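Geranyltranstransferase (Methylococcus capsulatus, PDB 3TS7) probably makes farnesyl diphosphate by head-to-tail condensation of isopentenyl and allylic diphosphates, as magnesium-dependent polyprenyl synthases do. Local coordinates at residues 199-204 with 209-214; 215-220 with 288-293; 25-30 with 132-137. One frame throughout, in Å; residues are numbered along the deposited sequence.

Interaction 1. Residues 199-204 with 209-214. With PO4 (phosphate ion), chain G.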
# COMPACT_ATOMS: atom_id res chain seq x y z
N ALA B 199 6.41 6.78 16.48
CA ALA B 199 6.49 6.86 17.95
C ALA B 199 6.40 8.28 18.46
O ALA B 199 5.68 8.55 19.43
CB ALA B 199 7.76 6.18 18.47
N CYS B 200 7.11 9.21 17.81
CA CYS B 200 7.03 10.61 18.16
C CYS B 200 5.61 11.18 18.05
O CYS B 200 5.18 11.94 18.92
CB CYS B 200 8.02 11.43 17.32
SG CYS B 200 9.78 11.09 17.71
N LEU B 201 4.88 10.76 17.02
CA LEU B 201 3.49 11.22 16.81
C LEU B 201 2.50 10.64 17.84
O LEU B 201 1.39 11.15 17.96
CB LEU B 201 3.03 10.90 15.38
CG LEU B 201 3.66 11.73 14.26
CD1 LEU B 201 3.49 11.05 12.87
CD2 LEU B 201 3.15 13.18 14.26
N ALA B 202 2.89 9.57 18.53
CA ALA B 202 2.08 9.04 19.64
C ALA B 202 2.34 9.74 20.99
O ALA B 202 1.83 9.30 22.05
CB ALA B 202 2.26 7.54 19.75
N ARG B 203 3.13 10.82 20.95
CA ARG B 203 3.38 11.66 22.12
C ARG B 203 2.81 13.04 21.85
O ARG B 203 3.49 13.89 21.31
CB ARG B 203 4.88 11.79 22.41
CG ARG B 203 5.28 12.07 23.89
CD ARG B 203 4.78 13.40 24.42
NE ARG B 203 5.83 14.20 25.05
CZ ARG B 203 5.67 15.44 25.51
NH1 ARG B 203 6.70 16.09 26.06
NH2 ARG B 203 4.50 16.04 25.41
N PRO B 204 1.55 13.28 22.27
CA PRO B 204 0.93 14.58 21.96
C PRO B 204 1.77 15.79 22.47
O PRO B 204 2.21 15.80 23.61
CB PRO B 204 -0.44 14.49 22.66
CG PRO B 204 -0.73 12.98 22.66
CD PRO B 204 0.62 12.37 22.97
N GLU B 209 11.96 20.12 18.26
CA GLU B 209 13.37 19.78 18.42
C GLU B 209 13.60 18.30 18.74
O GLU B 209 14.59 17.73 18.32
CB GLU B 209 14.08 20.67 19.45
CG GLU B 209 15.60 20.64 19.29
CD GLU B 209 16.38 21.22 20.46
OE1 GLU B 209 17.52 20.73 20.67
OE2 GLU B 209 15.89 22.16 21.13
N GLN B 210 12.68 17.67 19.46
CA GLN B 210 12.85 16.25 19.76
C GLN B 210 12.55 15.37 18.55
O GLN B 210 13.25 14.39 18.32
CB GLN B 210 12.01 15.83 20.97
CG GLN B 210 12.49 16.53 22.26
CD GLN B 210 11.92 15.92 23.52
OE1 GLN B 210 11.81 16.58 24.55
NE2 GLN B 210 11.56 14.66 23.45
N PHE B 211 11.49 15.73 17.80
CA PHE B 211 11.24 15.09 16.49
C PHE B 211 12.53 15.09 15.67
O PHE B 211 12.99 14.01 15.25
CB PHE B 211 10.20 15.87 15.68
CG PHE B 211 8.77 15.51 15.97
CD1 PHE B 211 8.03 16.24 16.89
CD2 PHE B 211 8.14 14.48 15.26
CE1 PHE B 211 6.68 15.94 17.15
CE2 PHE B 211 6.78 14.17 15.50
CZ PHE B 211 6.05 14.90 16.46
N ASP B 212 13.07 16.29 15.45
CA ASP B 212 14.23 16.52 14.55
C ASP B 212 15.46 15.76 14.99
O ASP B 212 16.14 15.16 14.17
CB ASP B 212 14.58 18.02 14.44
CG ASP B 212 13.43 18.86 13.89
OD1 ASP B 212 13.54 20.10 13.93
OD2 ASP B 212 12.42 18.29 13.42
N ARG B 213 15.75 15.77 16.29
CA ARG B 213 16.92 15.04 16.80
C ARG B 213 16.79 13.54 16.61
O ARG B 213 17.73 12.86 16.21
CB ARG B 213 17.17 15.32 18.28
CG ARG B 213 17.71 16.70 18.59
CD ARG B 213 17.92 16.85 20.11
NE ARG B 213 18.58 18.11 20.44
CZ ARG B 213 19.89 18.26 20.58
NH1 ARG B 213 20.39 19.45 20.87
NH2 ARG B 213 20.72 17.22 20.43
N LEU B 214 15.60 13.02 16.89
CA LEU B 214 15.40 11.59 16.80
C LEU B 214 15.34 11.15 15.34
O LEU B 214 15.79 10.04 15.02
CB LEU B 214 14.13 11.17 17.56
CG LEU B 214 14.27 11.17 19.08
CD1 LEU B 214 12.89 11.20 19.76
CD2 LEU B 214 15.06 9.96 19.52
P PO4 G . 9.83 13.77 26.43
O1 PO4 G . 8.54 13.14 25.92
O2 PO4 G . 10.09 13.32 27.85
O3 PO4 G . 11.00 13.34 25.57
O4 PO4 G . 9.68 15.28 26.34

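Interaction 2. Residues 215-220 with 288-293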
# COMPACT_ATOMS: atom_id res chain seq x y z
N ASP B 215 14.77 11.98 14.50
CA ASP B 215 14.88 11.80 13.04
C ASP B 215 16.34 11.78 12.55
O ASP B 215 16.73 10.88 11.78
CB ASP B 215 14.10 12.87 12.28
CG ASP B 215 14.13 12.62 10.79
OD1 ASP B 215 13.64 11.56 10.33
OD2 ASP B 215 14.69 13.46 10.08
N HIS B 216 17.15 12.74 13.01
CA HIS B 216 18.60 12.71 12.69
C HIS B 216 19.30 11.47 13.22
O HIS B 216 20.13 10.88 12.51
CB HIS B 216 19.33 13.99 13.14
CG HIS B 216 20.61 14.23 12.40
ND1 HIS B 216 20.65 14.46 11.04
CD2 HIS B 216 21.90 14.24 12.82
CE1 HIS B 216 21.91 14.61 10.66
NE2 HIS B 216 22.69 14.48 11.72
N TYR B 217 18.95 11.02 14.43
CA TYR B 217 19.43 9.74 14.96
C TYR B 217 19.07 8.61 13.99
O TYR B 217 19.91 7.73 13.66
CB TYR B 217 18.84 9.47 16.37
CG TYR B 217 18.98 8.06 16.86
CD1 TYR B 217 20.12 7.66 17.57
CD2 TYR B 217 17.98 7.12 16.63
CE1 TYR B 217 20.25 6.36 18.02
CE2 TYR B 217 18.10 5.83 17.09
CZ TYR B 217 19.23 5.45 17.79
OH TYR B 217 19.35 4.15 18.23
N ALA B 218 17.81 8.61 13.56
CA ALA B 218 17.28 7.57 12.67
C ALA B 218 18.00 7.55 11.31
O ALA B 218 18.45 6.49 10.84
CB ALA B 218 15.75 7.75 12.50
N LYS B 219 18.15 8.75 10.74
CA LYS B 219 18.85 8.94 9.45
C LYS B 219 20.30 8.45 9.50
O LYS B 219 20.75 7.71 8.61
CB LYS B 219 18.80 10.42 9.04
CG LYS B 219 19.51 10.70 7.70
CD LYS B 219 19.42 12.15 7.31
CE LYS B 219 19.90 12.36 5.88
NZ LYS B 219 19.73 13.79 5.49
N CYS B 220 21.01 8.83 10.57
CA CYS B 220 22.41 8.44 10.74
C CYS B 220 22.59 6.95 10.98
O CYS B 220 23.47 6.34 10.39
CB CYS B 220 23.09 9.29 11.84
SG CYS B 220 23.16 11.04 11.48
N ASP B 288 19.59 5.91 26.93
CA ASP B 288 20.64 4.88 26.94
C ASP B 288 20.28 3.69 26.07
O ASP B 288 21.17 3.09 25.44
CB ASP B 288 20.96 4.38 28.35
CG ASP B 288 21.76 5.38 29.14
OD1 ASP B 288 22.19 6.40 28.54
OD2 ASP B 288 21.94 5.17 30.36
N LEU B 289 18.99 3.36 26.04
CA LEU B 289 18.49 2.32 25.18
C LEU B 289 18.80 2.60 23.71
O LEU B 289 19.27 1.70 23.01
CB LEU B 289 16.98 2.16 25.39
CG LEU B 289 16.39 0.89 24.76
CD1 LEU B 289 16.92 -0.36 25.44
CD2 LEU B 289 14.85 0.95 24.88
N LEU B 290 18.57 3.83 23.27
CA LEU B 290 18.87 4.22 21.88
C LEU B 290 20.38 4.25 21.59
O LEU B 290 20.82 3.93 20.48
CB LEU B 290 18.23 5.55 21.53
CG LEU B 290 16.69 5.52 21.46
CD1 LEU B 290 16.18 6.90 21.19
CD2 LEU B 290 16.21 4.54 20.39
N ARG B 291 21.16 4.62 22.60
CA ARG B 291 22.62 4.62 22.52
C ARG B 291 23.14 3.21 22.26
O ARG B 291 23.98 3.01 21.39
CB ARG B 291 23.24 5.24 23.79
CG ARG B 291 23.05 6.74 23.89
CD ARG B 291 23.67 7.41 25.16
NE ARG B 291 23.25 8.81 25.22
CZ ARG B 291 22.24 9.29 25.94
NH1 ARG B 291 21.93 10.56 25.86
NH2 ARG B 291 21.53 8.51 26.74
N GLU B 292 22.62 2.23 22.98
CA GLU B 292 23.01 0.85 22.80
C GLU B 292 22.44 0.22 21.53
O GLU B 292 23.08 -0.62 20.88
CB GLU B 292 22.57 0.02 24.02
CG GLU B 292 23.29 0.42 25.31
CD GLU B 292 24.77 0.02 25.32
OE1 GLU B 292 25.58 0.76 25.90
OE2 GLU B 292 25.12 -1.04 24.76
N LEU B 293 21.21 0.62 21.19
CA LEU B 293 20.57 0.13 19.97
C LEU B 293 21.33 0.61 18.71
O LEU B 293 21.49 -0.16 17.76
CB LEU B 293 19.10 0.54 19.93
CG LEU B 293 18.25 -0.06 18.81
CD1 LEU B 293 18.19 -1.61 18.91
CD2 LEU B 293 16.86 0.55 18.81

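Interaction 3. Residues 25-30 with 132-137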
# COMPACT_ATOMS: atom_id res chain seq x y z
N ASP B 25 0.45 -11.19 14.70
CA ASP B 25 -0.51 -12.30 14.66
C ASP B 25 -1.95 -11.82 14.90
O ASP B 25 -2.87 -12.21 14.18
CB ASP B 25 -0.13 -13.37 15.70
CG ASP B 25 -1.08 -14.57 15.70
OD1 ASP B 25 -1.54 -14.97 14.61
OD2 ASP B 25 -1.36 -15.10 16.79
N ALA B 26 -2.12 -10.94 15.89
CA ALA B 26 -3.42 -10.35 16.19
C ALA B 26 -3.97 -9.47 15.05
O ALA B 26 -5.19 -9.31 14.94
CB ALA B 26 -3.39 -9.58 17.52
N ARG B 27 -3.09 -8.93 14.21
CA ARG B 27 -3.53 -8.05 13.11
C ARG B 27 -3.52 -8.75 11.74
O ARG B 27 -3.90 -8.16 10.73
CB ARG B 27 -2.69 -6.76 13.07
CG ARG B 27 -3.06 -5.76 14.16
CD ARG B 27 -1.91 -4.83 14.54
NE ARG B 27 -2.29 -3.97 15.66
CZ ARG B 27 -2.16 -4.30 16.95
NH1 ARG B 27 -1.65 -5.48 17.29
NH2 ARG B 27 -2.55 -3.47 17.89
N LEU B 28 -3.06 -10.00 11.69
CA LEU B 28 -3.08 -10.72 10.43
C LEU B 28 -4.35 -11.57 10.33
O LEU B 28 -4.69 -12.27 11.28
CB LEU B 28 -1.83 -11.60 10.27
CG LEU B 28 -0.54 -10.87 9.87
CD1 LEU B 28 0.65 -11.81 10.06
CD2 LEU B 28 -0.61 -10.35 8.44
N PRO B 29 -5.04 -11.52 9.17
CA PRO B 29 -6.27 -12.32 8.99
C PRO B 29 -5.96 -13.81 9.11
O PRO B 29 -4.92 -14.26 8.62
CB PRO B 29 -6.73 -11.97 7.58
CG PRO B 29 -6.00 -10.68 7.22
CD PRO B 29 -4.69 -10.77 7.94
N ALA B 30 -6.86 -14.55 9.76
CA ALA B 30 -6.66 -15.96 10.12
C ALA B 30 -6.32 -16.90 8.96
O ALA B 30 -6.82 -16.74 7.84
CB ALA B 30 -7.88 -16.48 10.86
N ALA B 132 -5.20 3.59 10.29
CA ALA B 132 -6.43 4.37 10.18
C ALA B 132 -7.48 3.93 11.21
O ALA B 132 -8.30 4.72 11.65
CB ALA B 132 -7.01 4.27 8.76
N GLN B 133 -7.45 2.66 11.59
CA GLN B 133 -8.58 2.06 12.28
C GLN B 133 -8.27 1.46 13.67
O GLN B 133 -9.18 1.37 14.49
CB GLN B 133 -9.23 1.01 11.37
CG GLN B 133 -10.62 0.52 11.79
CD GLN B 133 -10.58 -0.58 12.85
OE1 GLN B 133 -11.48 -0.68 13.68
NE2 GLN B 133 -9.51 -1.37 12.85
N ASP B 134 -7.03 1.03 13.90
CA ASP B 134 -6.64 0.34 15.14
C ASP B 134 -6.98 1.19 16.38
O ASP B 134 -6.44 2.29 16.55
CB ASP B 134 -5.14 -0.03 15.08
CG ASP B 134 -4.69 -0.96 16.20
OD1 ASP B 134 -3.57 -1.49 16.08
OD2 ASP B 134 -5.42 -1.15 17.20
N PRO B 135 -7.92 0.69 17.23
CA PRO B 135 -8.39 1.52 18.34
C PRO B 135 -7.36 1.66 19.47
O PRO B 135 -7.44 2.61 20.25
CB PRO B 135 -9.65 0.80 18.82
CG PRO B 135 -9.45 -0.63 18.45
CD PRO B 135 -8.63 -0.60 17.17
N SER B 136 -6.41 0.73 19.53
CA SER B 136 -5.32 0.80 20.51
C SER B 136 -4.34 1.96 20.23
O SER B 136 -3.61 2.38 21.12
CB SER B 136 -4.58 -0.53 20.60
OG SER B 136 -3.90 -0.82 19.39
N ILE B 137 -4.34 2.48 19.00
CA ILE B 137 -3.58 3.70 18.72
C ILE B 137 -4.38 4.90 19.18
O ILE B 137 -4.90 5.68 18.36
CB ILE B 137 -3.17 3.84 17.21
CG1 ILE B 137 -2.71 2.50 16.64
CG2 ILE B 137 -2.05 4.91 17.06
CD1 ILE B 137 -2.35 2.55 15.12
O HOH W 1 -2.82 -3.79 20.47

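Interaction 1. Residues 199-204 with 209-214
The ring of Phe211 meets Cys200 and Leu201 through one corner. At its edge, near the ring plane, lies the CD2 methyl of Leu201, 4.0 Å from Phe211 CE2, and the two side chains cross at about a right angle. Cys200 approaches obliquely, its CB 3.5 Å from Phe211 CE2. Its sulfur makes a sulfur-aromatic contact, SG lying 5.0 Å from the Phe211 ring centroid and 29° off the ring normal. With SG anti to its carbonyl carbon (chi1 -68°), Cys200 also reaches Leu214, where CD1 stands 3.7 Å from SG. This is the turn between two consecutive antiparallel helices of the all-alpha isoprenoid synthase fold: helix 177-201 ends and helix 208-237 starts back alongside, with Leu206 between them touching both Cys200 and Phe211. A second flat group, the guanidinium of Arg203, holds a phosphate ion, probably from the crystallisation liquor, at its edge and in its plane. Arg203 NE donates to phosphate O1 over 3.0 Å, and Arg203 NH1 to phosphate O4 over 3.1 Å, both nearly straight at 163°. From 209-214, Gln210 NE2 gives a short bond of 2.6 Å to phosphate O3, the ion thereby bridging two side chains that do not touch each other.

Interaction 2. Residues 215-220 with 288-293
Tyr217 reaches across to helix 288-298 and ends on the backbone of Leu290. Its hydroxyl donates to the carbonyl, with OH 2.7 Å from Leu290 O, and the acceptor lies at the edge of the phenol ring, near its plane. The donor meets the oxygen well to one side, at a C=O...OH angle of 122° and tilted 22° from the carbonyl plane. Within a helix a carbonyl normally serves the amide four residues on; a hydroxyl arriving at such an angle illustrates how a buried tyrosine can find its acceptor on a neighbouring helix. The ring is carried there because CG stands anti to the backbone N (chi1 166°), sending the side chain across a gap of 8.9 Å between Tyr217 CA and Leu290 CA.

The close-fitting part is small and gathers round the end of the phenol. Leu290 CB lies 3.9 Å from Tyr217 CZ, its CD2 methyl is 4.0 Å from Tyr217 CE2, and Leu293 adds only CB, 4.0 Å from Tyr217 OH. The outward side has no close packing against Tyr217: Arg291 and Glu292, whose CB atoms are directed away from the helix of Tyr217, are partly exposed. Arg291 NH2 makes a salt bridge, weak as a hydrogen bond, to Asp288 OD1 at 2.9 Å, and Arg291 also donates to the carbonyls of Phe283 and Gly284.

Other helices complete the surroundings: Leu290 also packs on Ala60 and Thr64 of helix 53-65, Ala218 rests on Arg193 and Val196 of helix 177-201, and Cys220 touches Ala275 and Ala276 of helix 262-279.

Interaction 3. Residues 25-30 with 132-137
Arg27 and Asp134 are brought together by two first torsions: in Arg27, CG stands anti to the carbonyl carbon (chi1 -75°) and the chain runs extended from CG to NE, while in Asp134, CG is anti to the backbone N (chi1 -170°) and the carboxylate swings out toward the arginine. The result is a side-on salt bridge in which two nitrogens share one oxygen. Arg27 NE donates to Asp134 OD1 over 2.8 Å, and Arg27 NH2 donates to the syn lone pair of the same Asp134 OD1 over 2.9 Å. Although OD1 lies in the guanidinium plane, the carboxylate is turned 45° from that plane, and this twist is consistent with OD2 being engaged elsewhere.

OD2 is held within its own segment. Ser136 OG donates to Asp134 OD2 at 2.7 Å and Ser136 N at 3.2 Å, both from the same face of the carboxylate, well above its plane. The backbone bond makes an Asx turn, set inside a type I beta turn from Asp134 to Ile137, just where helix 113-133 gives way to a loop; the aspartate thus shapes the turn with one oxygen and takes the arginine with the other. Replacing Asp134 with an alanine would probably leave the Arg27 charge without its mate and deprive the turn of the acceptor that holds Ser136.

Ser136 OG also lies at the guanidinium edge, a weak partner of Arg27 NH2 at 3.3 Å, and a water accepts from that nitrogen at 2.6 Å. The third arginine nitrogen, NH1, turns back to the carbonyl of Ala23 in helix 5-27, and the side chain touches Asp73 and Cys77 of helix 73-90 and Val130 of helix 113-133.

In chain order, interaction 3 is complete before interaction 1 opens, and interaction 1 before interaction 2. Interactions 1 and 2 are neighbours: their centres are about 13 Å apart, both use helix 208-237, through consecutive segments 209-214 and 215-220, and they touch where Leu214 CD2 lies 3.7 Å from Leu290 CD1. Interaction 3 is separate, its centre about 23 Å from that of interaction 1 and 27 Å from that of interaction 2. It ties the C-terminal end of helix 5-27 to the turn that follows helix 113-133, close to the second subunit. Helix 208-237 thus packs against the helix before it and against helix 288-298, while the salt bridge joins sequence-distant parts elsewhere in the all-helical fold.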